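Local coordinates for uncharacterized protein Rv1825/MT1873 (PDB 3GMG) that is of unknown function but belongs to the UPF0749 (DUF881) family, is probably membrane-associated, and is represented here by its C-terminal part, at residues 60-65 with 78-83; 68-71 with 76-79; 82-87 with 93-98. All blocks are in the same frame, centred on the assembly; numbering follows the deposited sequence.

Interaction 1 (60-65 with 78-83); sequences ELRAAG and VRVGVD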
loop_
_atom_site.group_PDB
_atom_site.type_symbol
_atom_site.label_atom_id
_atom_site.label_comp_id
_atom_site.label_asym_id
_atom_site.label_seq_id
_atom_site.Cartn_x
_atom_site.Cartn_y
_atom_site.Cartn_z
ATOM N N GLU A 60 -6.246 -1.606 11.668
ATOM C CA GLU A 60 -6.345 -1.063 13.019
ATOM C C GLU A 60 -4.948 -0.874 13.626
ATOM O O GLU A 60 -4.651 0.142 14.247
ATOM C CB GLU A 60 -7.220 -1.945 13.923
ATOM C CG GLU A 60 -8.691 -1.831 13.562
ATOM C CD GLU A 60 -9.556 -2.896 14.179
ATOM O OE1 GLU A 60 -9.192 -3.425 15.249
ATOM O OE2 GLU A 60 -10.603 -3.212 13.566
ATOM N N LEU A 61 -4.075 -1.861 13.450
ATOM C CA LEU A 61 -2.719 -1.771 13.973
ATOM C C LEU A 61 -1.935 -0.651 13.286
ATOM O O LEU A 61 -1.208 0.085 13.946
ATOM C CB LEU A 61 -1.978 -3.115 13.842
ATOM C CG LEU A 61 -2.527 -4.242 14.728
ATOM C CD1 LEU A 61 -1.915 -5.575 14.265
ATOM C CD2 LEU A 61 -2.259 -3.961 16.204
ATOM N N ARG A 62 -2.091 -0.543 11.971
ATOM C CA ARG A 62 -1.476 0.566 11.234
ATOM C C ARG A 62 -1.978 1.899 11.737
ATOM O O ARG A 62 -1.174 2.832 11.929
ATOM C CB ARG A 62 -1.780 0.459 9.759
ATOM C CG ARG A 62 -1.054 -0.610 9.082
ATOM C CD ARG A 62 -1.556 -0.720 7.668
ATOM N NE ARG A 62 -0.747 -1.617 6.867
ATOM C CZ ARG A 62 -1.170 -2.267 5.789
ATOM N NH1 ARG A 62 -2.425 -2.152 5.368
ATOM N NH2 ARG A 62 -0.332 -3.055 5.138
ATOM N N ALA A 63 -3.290 2.003 11.970
ATOM C CA ALA A 63 -3.887 3.245 12.486
ATOM C C ALA A 63 -3.156 3.658 13.754
ATOM O O ALA A 63 -2.698 4.799 13.859
ATOM C CB ALA A 63 -5.407 3.098 12.737
ATOM N N ALA A 64 -2.943 2.685 14.659
ATOM C CA ALA A 64 -2.369 2.892 15.972
ATOM C C ALA A 64 -0.850 3.073 15.970
ATOM O O ALA A 64 -0.234 3.094 17.044
ATOM C CB ALA A 64 -2.732 1.694 16.881
ATOM N N GLY A 65 -0.250 3.137 14.786
ATOM C CA GLY A 65 1.144 3.479 14.628
ATOM C C GLY A 65 2.100 2.299 14.559
ATOM O O GLY A 65 3.295 2.461 14.744
ATOM N N VAL A 78 4.238 -14.389 7.725
ATOM C CA VAL A 78 4.194 -13.404 6.653
ATOM C C VAL A 78 4.521 -12.033 7.234
ATOM O O VAL A 78 3.912 -11.604 8.197
ATOM C CB VAL A 78 2.821 -13.349 5.986
ATOM C CG1 VAL A 78 2.834 -12.342 4.825
ATOM C CG2 VAL A 78 2.415 -14.738 5.473
ATOM N N ARG A 79 5.506 -11.366 6.647
ATOM C CA ARG A 79 5.824 -9.985 6.966
ATOM C C ARG A 79 4.872 -9.096 6.203
ATOM O O ARG A 79 4.824 -9.136 4.977
ATOM C CB ARG A 79 7.263 -9.672 6.543
ATOM C CG ARG A 79 7.692 -8.228 6.826
ATOM C CD ARG A 79 7.690 -7.913 8.324
ATOM N NE ARG A 79 8.341 -6.633 8.611
ATOM C CZ ARG A 79 9.649 -6.434 8.691
ATOM N NH1 ARG A 79 10.108 -5.193 8.913
ATOM N NH2 ARG A 79 10.502 -7.437 8.513
ATOM N N VAL A 80 4.103 -8.302 6.920
ATOM C CA VAL A 80 3.134 -7.418 6.285
ATOM C C VAL A 80 3.834 -6.231 5.659
ATOM O O VAL A 80 4.788 -5.687 6.207
ATOM C CB VAL A 80 2.073 -6.927 7.295
ATOM C CG1 VAL A 80 1.124 -5.911 6.667
ATOM C CG2 VAL A 80 1.273 -8.101 7.820
ATOM N N GLY A 81 3.356 -5.853 4.473
ATOM C CA GLY A 81 3.782 -4.619 3.827
ATOM C C GLY A 81 2.602 -3.873 3.249
ATOM O O GLY A 81 1.452 -4.301 3.358
ATOM N N VAL A 82 2.911 -2.755 2.597
ATOM C CA VAL A 82 1.881 -1.819 2.155
ATOM C C VAL A 82 0.907 -2.449 1.155
ATOM O O VAL A 82 -0.281 -2.148 1.176
ATOM C CB VAL A 82 2.520 -0.524 1.587
ATOM C CG1 VAL A 82 3.381 -0.836 0.363
ATOM C CG2 VAL A 82 1.435 0.501 1.267
ATOM N N ASP A 83 1.403 -3.377 0.337
ATOM C CA ASP A 83 0.581 -4.059 -0.659
ATOM C C ASP A 83 0.126 -5.447 -0.242
ATOM O O ASP A 83 -0.366 -6.211 -1.070
ATOM C CB ASP A 83 1.307 -4.123 -2.024
ATOM C CG ASP A 83 2.614 -4.927 -1.995
ATOM O OD1 ASP A 83 3.217 -5.132 -0.923
ATOM O OD2 ASP A 83 3.074 -5.353 -3.086
HETATM O O HOH W 1 -2.156 -3.988 3.136
#

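Interaction 2 (68-71 with 76-79); sequences AIQI and RSVR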
loop_
_atom_site.group_PDB
_atom_site.type_symbol
_atom_site.label_atom_id
_atom_site.label_comp_id
_atom_site.label_asym_id
_atom_site.label_seq_id
_atom_site.Cartn_x
_atom_site.Cartn_y
_atom_site.Cartn_z
ATOM N N ALA A 68 5.958 -2.354 12.310
ATOM C CA ALA A 68 6.245 -3.625 11.701
ATOM C C ALA A 68 5.138 -4.550 12.152
ATOM O O ALA A 68 4.686 -4.467 13.291
ATOM C CB ALA A 68 7.626 -4.161 12.137
ATOM N N ILE A 69 4.675 -5.412 11.243
ATOM C CA ILE A 69 3.607 -6.371 11.527
ATOM C C ILE A 69 3.957 -7.698 10.880
ATOM O O ILE A 69 4.404 -7.742 9.727
ATOM C CB ILE A 69 2.222 -5.888 11.009
ATOM C CG1 ILE A 69 1.858 -4.535 11.625
ATOM C CG2 ILE A 69 1.102 -6.903 11.334
ATOM C CD1 ILE A 69 0.587 -3.917 11.010
ATOM N N GLN A 70 3.754 -8.781 11.629
ATOM C CA GLN A 70 3.935 -10.134 11.121
ATOM C C GLN A 70 2.716 -10.958 11.476
ATOM O O GLN A 70 2.214 -10.886 12.584
ATOM C CB GLN A 70 5.173 -10.740 11.771
ATOM C CG GLN A 70 5.528 -12.138 11.333
ATOM C CD GLN A 70 6.877 -12.560 11.847
ATOM O OE1 GLN A 70 7.869 -11.820 11.765
ATOM N NE2 GLN A 70 6.945 -13.785 12.341
ATOM N N ILE A 71 2.227 -11.755 10.525
ATOM C CA ILE A 71 1.100 -12.664 10.779
ATOM C C ILE A 71 1.620 -14.095 10.742
ATOM O O ILE A 71 2.227 -14.485 9.757
ATOM C CB ILE A 71 -0.007 -12.475 9.741
ATOM C CG1 ILE A 71 -0.516 -11.031 9.792
ATOM C CG2 ILE A 71 -1.160 -13.456 9.991
ATOM C CD1 ILE A 71 -1.458 -10.662 8.672
ATOM N N ARG A 76 3.638 -21.142 9.507
ATOM C CA ARG A 76 4.102 -20.164 8.521
ATOM C C ARG A 76 4.045 -18.740 9.057
ATOM O O ARG A 76 3.325 -18.467 10.009
ATOM C CB ARG A 76 3.269 -20.270 7.256
ATOM C CG ARG A 76 3.502 -21.604 6.510
ATOM C CD ARG A 76 2.401 -21.900 5.519
ATOM N NE ARG A 76 1.098 -22.057 6.175
ATOM C CZ ARG A 76 0.641 -23.174 6.751
ATOM N NH1 ARG A 76 -0.564 -23.166 7.311
ATOM N NH2 ARG A 76 1.362 -24.303 6.764
ATOM N N SER A 77 4.824 -17.862 8.439
ATOM C CA SER A 77 4.909 -16.445 8.836
ATOM C C SER A 77 4.884 -15.544 7.608
ATOM O O SER A 77 5.450 -15.888 6.573
ATOM C CB SER A 77 6.171 -16.178 9.647
ATOM O OG SER A 77 6.236 -17.034 10.770
ATOM N N VAL A 78 4.238 -14.389 7.725
ATOM C CA VAL A 78 4.194 -13.404 6.653
ATOM C C VAL A 78 4.521 -12.033 7.234
ATOM O O VAL A 78 3.912 -11.604 8.197
ATOM C CB VAL A 78 2.821 -13.349 5.986
ATOM C CG1 VAL A 78 2.834 -12.342 4.825
ATOM C CG2 VAL A 78 2.415 -14.738 5.473
ATOM N N ARG A 79 5.506 -11.366 6.647
ATOM C CA ARG A 79 5.824 -9.985 6.966
ATOM C C ARG A 79 4.872 -9.096 6.203
ATOM O O ARG A 79 4.824 -9.136 4.977
ATOM C CB ARG A 79 7.263 -9.672 6.543
ATOM C CG ARG A 79 7.692 -8.228 6.826
ATOM C CD ARG A 79 7.690 -7.913 8.324
ATOM N NE ARG A 79 8.341 -6.633 8.611
ATOM C CZ ARG A 79 9.649 -6.434 8.691
ATOM N NH1 ARG A 79 10.108 -5.193 8.913
ATOM N NH2 ARG A 79 10.502 -7.437 8.513
HETATM O O HOH W 2 5.858 -5.051 8.629
#

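Interaction 3 (82-87 with 93-98); sequences VDTWVV and LTVDTK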
loop_
_atom_site.group_PDB
_atom_site.type_symbol
_atom_site.label_atom_id
_atom_site.label_comp_id
_atom_site.label_asym_id
_atom_site.label_seq_id
_atom_site.Cartn_x
_atom_site.Cartn_y
_atom_site.Cartn_z
ATOM N N VAL A 82 2.911 -2.755 2.597
ATOM C CA VAL A 82 1.881 -1.819 2.155
ATOM C C VAL A 82 0.907 -2.449 1.155
ATOM O O VAL A 82 -0.281 -2.148 1.176
ATOM C CB VAL A 82 2.520 -0.524 1.587
ATOM C CG1 VAL A 82 3.381 -0.836 0.363
ATOM C CG2 VAL A 82 1.435 0.501 1.267
ATOM N N ASP A 83 1.403 -3.377 0.337
ATOM C CA ASP A 83 0.581 -4.059 -0.659
ATOM C C ASP A 83 0.126 -5.447 -0.242
ATOM O O ASP A 83 -0.366 -6.211 -1.070
ATOM C CB ASP A 83 1.307 -4.123 -2.024
ATOM C CG ASP A 83 2.614 -4.927 -1.995
ATOM O OD1 ASP A 83 3.217 -5.132 -0.923
ATOM O OD2 ASP A 83 3.074 -5.353 -3.086
ATOM N N THR A 84 0.262 -5.778 1.044
ATOM C CA THR A 84 -0.207 -7.063 1.530
ATOM C C THR A 84 -1.696 -7.219 1.275
ATOM O O THR A 84 -2.465 -6.290 1.494
ATOM C CB THR A 84 0.091 -7.233 3.031
ATOM O OG1 THR A 84 1.486 -7.505 3.191
ATOM C CG2 THR A 84 -0.726 -8.384 3.624
ATOM N N TRP A 85 -2.076 -8.397 0.794
ATOM C CA TRP A 85 -3.475 -8.724 0.522
ATOM C C TRP A 85 -3.850 -9.983 1.269
ATOM O O TRP A 85 -2.989 -10.814 1.560
ATOM C CB TRP A 85 -3.733 -8.908 -0.989
ATOM C CG TRP A 85 -2.732 -9.785 -1.730
ATOM C CD1 TRP A 85 -1.664 -9.357 -2.471
ATOM C CD2 TRP A 85 -2.718 -11.224 -1.812
ATOM N NE1 TRP A 85 -0.983 -10.430 -2.998
ATOM C CE2 TRP A 85 -1.605 -11.586 -2.608
ATOM C CE3 TRP A 85 -3.533 -12.237 -1.287
ATOM C CZ2 TRP A 85 -1.289 -12.921 -2.894
ATOM C CZ3 TRP A 85 -3.211 -13.565 -1.560
ATOM C CH2 TRP A 85 -2.106 -13.891 -2.366
ATOM N N VAL A 86 -5.133 -10.105 1.582
ATOM C CA VAL A 86 -5.670 -11.303 2.219
ATOM C C VAL A 86 -6.887 -11.778 1.431
ATOM O O VAL A 86 -7.823 -11.011 1.205
ATOM C CB VAL A 86 -6.093 -11.036 3.678
ATOM C CG1 VAL A 86 -6.496 -12.342 4.366
ATOM C CG2 VAL A 86 -4.969 -10.326 4.447
ATOM N N VAL A 87 -6.861 -13.043 1.032
ATOM C CA VAL A 87 -8.014 -13.664 0.365
ATOM C C VAL A 87 -8.290 -15.006 1.025
ATOM O O VAL A 87 -7.599 -15.404 1.964
ATOM C CB VAL A 87 -7.786 -13.847 -1.160
ATOM C CG1 VAL A 87 -7.515 -12.512 -1.831
ATOM C CG2 VAL A 87 -6.664 -14.830 -1.432
ATOM N N LEU A 93 -6.906 -18.734 5.126
ATOM C CA LEU A 93 -6.649 -17.382 4.648
ATOM C C LEU A 93 -5.304 -17.331 3.931
ATOM O O LEU A 93 -4.280 -17.724 4.511
ATOM C CB LEU A 93 -6.611 -16.408 5.831
ATOM C CG LEU A 93 -7.863 -16.293 6.693
ATOM C CD1 LEU A 93 -7.649 -15.255 7.783
ATOM C CD2 LEU A 93 -9.089 -15.917 5.881
ATOM N N THR A 94 -5.285 -16.850 2.691
ATOM C CA THR A 94 -4.043 -16.694 1.948
ATOM C C THR A 94 -3.591 -15.246 2.100
ATOM O O THR A 94 -4.276 -14.318 1.669
ATOM C CB THR A 94 -4.203 -17.067 0.445
ATOM O OG1 THR A 94 -4.708 -18.405 0.349
ATOM C CG2 THR A 94 -2.876 -16.984 -0.287
ATOM N N VAL A 95 -2.442 -15.068 2.743
ATOM C CA VAL A 95 -1.844 -13.753 2.942
ATOM C C VAL A 95 -0.545 -13.695 2.140
ATOM O O VAL A 95 0.398 -14.440 2.424
ATOM C CB VAL A 95 -1.548 -13.484 4.439
ATOM C CG1 VAL A 95 -1.094 -12.043 4.632
ATOM C CG2 VAL A 95 -2.785 -13.770 5.313
ATOM N N ASP A 96 -0.501 -12.853 1.111
ATOM C CA ASP A 96 0.672 -12.746 0.233
ATOM C C ASP A 96 1.212 -14.125 -0.210
ATOM O O ASP A 96 2.393 -14.432 -0.073
ATOM C CB ASP A 96 1.757 -11.907 0.919
ATOM C CG ASP A 96 1.325 -10.468 1.134
ATOM O OD1 ASP A 96 0.299 -10.053 0.553
ATOM O OD2 ASP A 96 2.010 -9.747 1.888
ATOM N N THR A 97 0.298 -14.949 -0.715
ATOM C CA THR A 97 0.572 -16.303 -1.237
ATOM C C THR A 97 0.722 -17.390 -0.181
ATOM O O THR A 97 0.761 -18.571 -0.534
ATOM C CB THR A 97 1.811 -16.396 -2.193
ATOM O OG1 THR A 97 3.022 -16.495 -1.432
ATOM C CG2 THR A 97 1.870 -15.215 -3.164
ATOM N N LYS A 98 0.807 -17.027 1.100
ATOM C CA LYS A 98 0.921 -18.029 2.149
ATOM C C LYS A 98 -0.434 -18.368 2.737
ATOM O O LYS A 98 -1.157 -17.490 3.218
ATOM C CB LYS A 98 1.871 -17.555 3.243
ATOM C CG LYS A 98 3.270 -17.320 2.720
ATOM C CD LYS A 98 4.282 -17.426 3.814
ATOM C CE LYS A 98 5.672 -17.172 3.283
ATOM N NZ LYS A 98 6.605 -16.888 4.390
HETATM O O HOH W 3 1.829 -8.711 -1.578
#

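Interaction 1 (60-65 with 78-83)
Arg62 NH2 donates to a water at 2.9 Å, and that water in turn donates to Val82 O at 3.3 Å, so a single bridging solvent molecule ties the side chain to the backbone of 78-83. The arginine sits in the last turn of helix 51-63, which ends in a Schellman motif and packs by Leu61 against the five-stranded antiparallel sheet, on Ile69, Ile106 and Ala108. Its partner is the loop that leaves the edge strand 77-79. Helix and loop stand well apart, with Arg62 and Val82 10.0 Å from CA to CA, and a long side chain suits the gap. Arg62 CG lies beside the backbone N and anti to the carbonyl carbon (chi1 -73°), and from CG to NE the chain runs almost straight, carrying the guanidinium across to the loop. There NH2 comes within 2.8 Å of Gly81 O, which lies at the edge of the guanidinium and in its plane. The angle is too poor for a hydrogen bond, but a carbonyl oxygen so near a cationic group is probably favourable electrostatically. Val80 supplies an apolar neighbour, its CG1 reaching NH2 at 3.6 Å while the two side chains slant across each other. NH1, the other terminal nitrogen, is bonded to Asn59 OD1, a helix residue whose bond would limit rotation of the group. Beyond the contact, Val82 packs on Asp83 of the second subunit. At the helix end, Gly65 takes the C-prime place with a positive phi of 94°, a conformation readily open to glycine because it has no CB to press on the preceding carbonyl. Gly65 N closes the turn on Arg62 O at 3.0 Å, and Ala66 N reaches back to Leu61 O.

Interaction 2 (68-71 with 76-79)
Ile71 and Val78 face each other as a hydrogen-bonded antiparallel pair, each backbone serving as donor and acceptor. Ile71 N reaches Val78 O at 2.9 Å, and Val78 N returns a bond of 2.9 Å to Ile71 O. Weaker CA-H...O contacts fill in on both sides, from Gln70 CA to Val78 O (3.3 Å) and from Ser77 CA to Ile71 O. Next along the strands, Gln70 and Arg79 form a non-hydrogen-bonded pair, with both side chains on the face opposite Ile71 and Val78. These strands make a beta hairpin at the margin of the five-stranded sheet, where 77-79 is an outermost strand of the chain and 68-72 is bonded on its other side to 104-109. Branched, apolar Ile71 suits the face turned to helix 51-63, where it meets Met54 and Ile58. On the opposite face, Arg79 is bent at chi2 (63°), which folds the chain back over the neighbouring strand and brings CD to 3.6 Å from Ile69 O. Its NE then donates to a water at 2.9 Å, lying in the guanidinium plane, and Ile69 N donates to the same water, which thus satisfies the amide of buried Ile69 and joins it to the arginine. Farther out, Arg79 NH2 is held by Ala148 O and Val31 O. Extended Gln70 places its amide near Ser77, with NE2 3.7 Å from Ser77 OG; both polar ends bond to Asn72 OD1, and Gln70 OE1 accepts from Ala148 N.

Interaction 3 (82-87 with 93-98)
The hairpin of strands 86-87 and 92-95 continues here into a type I' turn from Val95 to Lys98, whose second residue, Asp96, reaches back to the incoming chain. Asp96 has the positive phi this position needs, which aspartate tolerates better than most residues. Its carboxylate takes two bonds: Thr84 OG1 donates to the syn lone pair of OD2 at 2.6 Å, and Trp85 N donates to OD1 at 2.9 Å, also from the syn side but 21° out of the carboxylate plane. Asp96 N answers with a bond to Trp85 O (3.2 Å). Farther along, Val87 and Thr94 are joined both ways through their backbones. Trp85 CG sits in the crowded position between backbone N and carbonyl carbon (chi1 47°), which brings OD1 of Asp96 over one ring face, with ring and carboxylate planes 71° apart. Thr94 runs alongside, its CG2 3.7 Å from Trp85 CZ3. On the face of the hairpin opposite Val87 and Thr94, Val86 CG1 meets Val95 CG2 at 4.1 Å, both branched side chains pointing toward the interior. The two bonds would restrain the carboxylate's rotation and, with a weak, long Arg150 ion pair, favour ionised Asp96; nearby Asp83, itself salt-bridged to Arg150, would partly oppose this.

Interaction 2 is the buried member of the set, interaction 3 is partly buried, and interaction 1 is a surface contact. Interactions 1 and 2 share Val78 and Arg79 on strand 77-79, and Val80 N probably bonds to Ile69 O, continuing the strand pairing. Interactions 1 and 3 overlap in Val82 and Asp83, which pack on the second subunit. Between interactions 2 and 3, Ser77 O and Lys98 NZ form a probable hydrogen bond, while Val78 packs on the turn. The chemistry follows position: paired backbone amides dominate at the sheet margin, a carboxylate adds its grip in the hairpin, and helix meets loop largely through one arginine and water.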